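Local coordinates for uncharacterized protein YLR021W (Saccharomyces cerevisiae, PDB 2Z5B) that helps the yeast 20S proteasome to assemble by promoting alpha-ring formation, acting as a chaperone in a heterodimer with POC4, at residues S157-D160 against N161-G164; I116-L119 against Y120-I124. All coordinates share one frame; numbering follows the deposited sequence.

Interaction 1: residues S157-D160 against N161-G164; sequences SADD and NDFG
From Asp-159 to Asp-162 the backbone turns out of an irregular loop, extended at Asp-159, into the first turn of helix 162-176, with no hydrogen bond between 157-160 and 161-164. The turn brings the carboxylates of Asp-159 and Asp-162 together. The two side chains cross at about a right angle, with their carboxylate planes 44° apart, and meet through one oxygen each: Asp-159 OD2 lies 2.9 Å from Asp-162 OD2. Behind this pair, Asp-162 OD1 rests 3.3 Å from Asp-159 CB, and Asp-159 OD2 lies 3.3 Å from Asp-162 CB, so each acid also leans on the other's stem. Asp-162 has an intermediate first torsion (chi1 30°), which swings its carboxylate back over the loop and hints at some strain. Asp-160 and Asn-161 are neighbours with little side-chain contact; Asp-160 OD2 comes 4.1 Å from Asn-161 CB. Asn-161 holds the N-cap position, yet its side chain makes no capping bond and leads away from the loop. Two acceptors so close would repel each other if both were fully charged; the spacing would probably raise the pKa of one of them and favour its protonation, while the positive end of the helix dipole would probably ease the negative charge at Asp-162.

Interaction 2: residues I116-L119 against Y120-I124; sequences IAEL and YRRVI
Leu-119 and Ile-124 interlock where helix 109-124 widens into a pi-type turn at its C-terminal end. Leu-119 O accepts two hydrogen bonds, from Val-123 N at 2.9 Å and from Ile-124 N at 3.0 Å, the donors arriving from opposite faces of the carbonyl plane. Before the widening the helix keeps regular i to i+4 bonds, such as Arg-121 N to Ala-117 O. The methyl CD1 of Ile-124 is the main bump: it fills a hollow formed by the Leu-119 fork and the Tyr-120 ring, 3.6 Å from Leu-119 CG and 3.8 Å above the ring plane, over its centre. Leu-119 has CG opposite its own backbone N (chi1 -175°), which lays the fork along the next turn, CD2 beside Ile-124 and CD1 reaching Val-123 CB at 4.1 Å. An alanine here would take away both branches of this fork, and would probably open a gap beside Ile-124 CD1, leaving that methyl held within the two segments mainly by the Tyr-120 ring. Ile-116 runs alongside Tyr-120 in the same direction, its CG2 4.0 Å from CD2 of the ring; Leu-40 and Leu-141 meet both, and Leu-170 packs on Ile-116. Across the helix, Arg-122 folds back over Glu-118, which sets Glu-118 CB 3.5 Å above the centre of the Arg-122 guanidinium, the carboxylate and guanidinium planes 83° apart. Glu-118 OE1 and Arg-122 NH1 form a salt bridge whose modelled length is too short to trust. The chemistry is thus divided: Ile-116 and Tyr-120 face strands 38-44 and 140-145, Leu-119 meets helix 162-176, opposite charges lie on another side, and the Leu-119 carbonyl, accepting two hydrogen bonds, serves both amides of the widened turn.

In the fold
Interaction 1 is a surface contact, none of its touching residues buried, whereas interaction 2 lies nearer the middle of the chain and is partly buried. Their centres are 22 Å apart and their nearest atoms about 11 Å, so they do not touch. The first marks the start of helix 162-176, just after an unmodelled part of the loop that follows strand 140-145; the second lies at the end of helix 109-124. The two helices pack together through Leu-170, Ile-173 and Met-176, which links the contacts indirectly. Like-charged acids crowd at the exposed start, while the partly buried helix end combines apolar meshing with backbone bonds and a salt bridge of uncertain geometry.

Interaction 1: residues S157-D160 against N161-G164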
loop_
_atom_site.group_PDB
_atom_site.type_symbol
_atom_site.label_atom_id
_atom_site.label_comp_id
_atom_site.label_asym_id
_atom_site.label_seq_id
_atom_site.Cartn_x
_atom_site.Cartn_y
_atom_site.Cartn_z
ATOM N N SER B 157 25.782 -8.435 -10.516
ATOM C CA SER B 157 26.799 -7.381 -10.525
ATOM C C SER B 157 26.258 -6.023 -11.004
ATOM O O SER B 157 27.021 -5.062 -11.171
ATOM C CB SER B 157 28.020 -7.815 -11.348
ATOM O OG SER B 157 27.635 -8.338 -12.607
ATOM N N ALA B 158 24.942 -5.951 -11.207
ATOM C CA ALA B 158 24.262 -4.712 -11.605
ATOM C C ALA B 158 24.154 -3.713 -10.449
ATOM O O ALA B 158 23.990 -2.509 -10.670
ATOM C CB ALA B 158 22.873 -5.027 -12.161
ATOM N N ASP B 159 24.270 -4.225 -9.227
ATOM C CA ASP B 159 23.958 -3.472 -8.009
ATOM C C ASP B 159 24.843 -2.261 -7.700
ATOM O O ASP B 159 25.937 -2.106 -8.253
ATOM C CB ASP B 159 23.882 -4.419 -6.817
ATOM C CG ASP B 159 22.620 -5.258 -6.830
ATOM O OD1 ASP B 159 22.420 -6.027 -7.798
ATOM O OD2 ASP B 159 21.823 -5.139 -5.878
ATOM N N ASP B 160 24.343 -1.426 -6.790
ATOM C CA ASP B 160 24.824 -0.061 -6.589
ATOM C C ASP B 160 25.507 0.110 -5.226
ATOM O O ASP B 160 26.697 0.445 -5.155
ATOM C CB ASP B 160 23.628 0.897 -6.713
ATOM C CG ASP B 160 24.038 2.332 -6.979
ATOM O OD1 ASP B 160 23.744 2.825 -8.090
ATOM O OD2 ASP B 160 24.634 2.968 -6.078
ATOM N N ASN B 161 24.736 -0.115 -4.160
ATOM C CA ASN B 161 25.200 -0.026 -2.771
ATOM C C ASN B 161 24.174 -0.764 -1.904
ATOM O O ASN B 161 23.647 -0.226 -0.924
ATOM C CB ASN B 161 25.326 1.446 -2.351
ATOM C CG ASN B 161 26.163 1.641 -1.087
ATOM O OD1 ASN B 161 26.482 0.685 -0.369
ATOM N ND2 ASN B 161 26.514 2.894 -0.810
ATOM N N ASP B 162 23.927 -2.018 -2.270
ATOM C CA ASP B 162 22.663 -2.692 -1.965
ATOM C C ASP B 162 22.418 -3.113 -0.521
ATOM O O ASP B 162 21.269 -3.101 -0.075
ATOM C CB ASP B 162 22.394 -3.861 -2.933
ATOM C CG ASP B 162 23.673 -4.525 -3.456
ATOM O OD1 ASP B 162 24.693 -3.828 -3.690
ATOM O OD2 ASP B 162 23.646 -5.762 -3.673
ATOM N N PHE B 163 23.471 -3.486 0.206
ATOM C CA PHE B 163 23.286 -3.867 1.601
ATOM C C PHE B 163 23.039 -2.655 2.485
ATOM O O PHE B 163 22.146 -2.686 3.329
ATOM C CB PHE B 163 24.457 -4.689 2.138
ATOM C CG PHE B 163 24.188 -5.300 3.483
ATOM C CD1 PHE B 163 23.358 -6.413 3.604
ATOM C CD2 PHE B 163 24.753 -4.760 4.628
ATOM C CE1 PHE B 163 23.106 -6.980 4.838
ATOM C CE2 PHE B 163 24.509 -5.326 5.869
ATOM C CZ PHE B 163 23.680 -6.432 5.971
ATOM N N GLY B 164 23.833 -1.600 2.288
ATOM C CA GLY B 164 23.676 -0.356 3.033
ATOM C C GLY B 164 22.310 0.270 2.809
ATOM O O GLY B 164 21.669 0.753 3.747
#

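Interaction 2: residues I116-L119 against Y120-I124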
loop_
_atom_site.group_PDB
_atom_site.type_symbol
_atom_site.label_atom_id
_atom_site.label_comp_id
_atom_site.label_asym_id
_atom_site.label_seq_id
_atom_site.Cartn_x
_atom_site.Cartn_y
_atom_site.Cartn_z
ATOM N N ILE B 116 11.860 -7.368 4.510
ATOM C CA ILE B 116 10.785 -6.526 5.067
ATOM C C ILE B 116 9.764 -7.407 5.779
ATOM O O ILE B 116 9.393 -7.135 6.921
ATOM C CB ILE B 116 10.146 -5.621 3.982
ATOM C CG1 ILE B 116 11.182 -4.614 3.489
ATOM C CG2 ILE B 116 8.905 -4.882 4.529
ATOM C CD1 ILE B 116 10.754 -3.778 2.308
ATOM N N ALA B 117 9.347 -8.494 5.125
ATOM C CA ALA B 117 8.411 -9.443 5.727
ATOM C C ALA B 117 8.908 -9.992 7.063
ATOM O O ALA B 117 8.165 -10.030 8.038
ATOM C CB ALA B 117 8.120 -10.586 4.766
ATOM N N GLU B 118 10.167 -10.425 7.100
ATOM C CA GLU B 118 10.743 -10.967 8.326
ATOM C C GLU B 118 10.833 -9.919 9.439
ATOM O O GLU B 118 10.617 -10.227 10.607
ATOM C CB GLU B 118 12.099 -11.630 8.042
ATOM C CG GLU B 118 11.949 -13.073 7.533
ATOM C CD GLU B 118 11.269 -13.986 8.549
ATOM O OE1 GLU B 118 11.933 -14.443 9.495
ATOM O OE2 GLU B 118 10.064 -14.255 8.419
ATOM N N LEU B 119 11.128 -8.680 9.065
ATOM C CA LEU B 119 11.152 -7.575 10.026
ATOM C C LEU B 119 9.786 -7.458 10.708
ATOM O O LEU B 119 9.679 -7.405 11.942
ATOM C CB LEU B 119 11.547 -6.259 9.324
ATOM C CG LEU B 119 11.730 -5.012 10.200
ATOM C CD1 LEU B 119 12.951 -5.135 11.105
ATOM C CD2 LEU B 119 11.826 -3.762 9.344
ATOM N N TYR B 120 8.737 -7.444 9.893
ATOM C CA TYR B 120 7.371 -7.396 10.414
ATOM C C TYR B 120 7.044 -8.556 11.358
ATOM O O TYR B 120 6.542 -8.330 12.456
ATOM C CB TYR B 120 6.362 -7.287 9.270
ATOM C CG TYR B 120 6.068 -5.854 8.921
ATOM C CD1 TYR B 120 5.148 -5.111 9.669
ATOM C CD2 TYR B 120 6.734 -5.226 7.878
ATOM C CE1 TYR B 120 4.884 -3.770 9.367
ATOM C CE2 TYR B 120 6.479 -3.892 7.567
ATOM C CZ TYR B 120 5.555 -3.178 8.307
ATOM O OH TYR B 120 5.321 -1.873 7.985
ATOM N N ARG B 121 7.375 -9.780 10.945
ATOM C CA ARG B 121 7.089 -10.989 11.739
ATOM C C ARG B 121 7.842 -11.091 13.066
ATOM O O ARG B 121 7.244 -11.378 14.102
ATOM C CB ARG B 121 7.336 -12.256 10.920
ATOM C CG ARG B 121 6.552 -12.296 9.624
ATOM C CD ARG B 121 6.323 -13.702 9.132
ATOM N NE ARG B 121 5.321 -14.416 9.918
ATOM C CZ ARG B 121 4.864 -15.626 9.612
ATOM N NH1 ARG B 121 5.313 -16.258 8.529
ATOM N NH2 ARG B 121 3.951 -16.202 10.383
ATOM N N ARG B 122 9.150 -10.859 13.027
ATOM C CA ARG B 122 10.014 -11.123 14.176
ATOM C C ARG B 122 10.174 -9.921 15.108
ATOM O O ARG B 122 10.395 -10.083 16.312
ATOM C CB ARG B 122 11.384 -11.618 13.699
ATOM C CG ARG B 122 11.319 -12.813 12.736
ATOM C CD ARG B 122 12.692 -13.422 12.475
ATOM N NE ARG B 122 13.604 -12.508 11.779
ATOM C CZ ARG B 122 14.292 -12.801 10.675
ATOM N NH1 ARG B 122 14.199 -14.001 10.116
ATOM N NH2 ARG B 122 15.084 -11.892 10.126
ATOM N N VAL B 123 10.050 -8.717 14.554
ATOM C CA VAL B 123 10.323 -7.489 15.299
ATOM C C VAL B 123 9.082 -6.609 15.500
ATOM O O VAL B 123 8.631 -6.429 16.633
ATOM C CB VAL B 123 11.469 -6.676 14.637
ATOM C CG1 VAL B 123 11.698 -5.338 15.352
ATOM C CG2 VAL B 123 12.750 -7.495 14.593
ATOM N N ILE B 124 8.527 -6.078 14.410
ATOM C CA ILE B 124 7.486 -5.045 14.496
ATOM C C ILE B 124 6.205 -5.545 15.159
ATOM O O ILE B 124 5.670 -4.905 16.064
ATOM C CB ILE B 124 7.189 -4.419 13.106
ATOM C CG1 ILE B 124 8.437 -3.696 12.594
ATOM C CG2 ILE B 124 6.003 -3.462 13.187
ATOM C CD1 ILE B 124 8.564 -3.686 11.107
#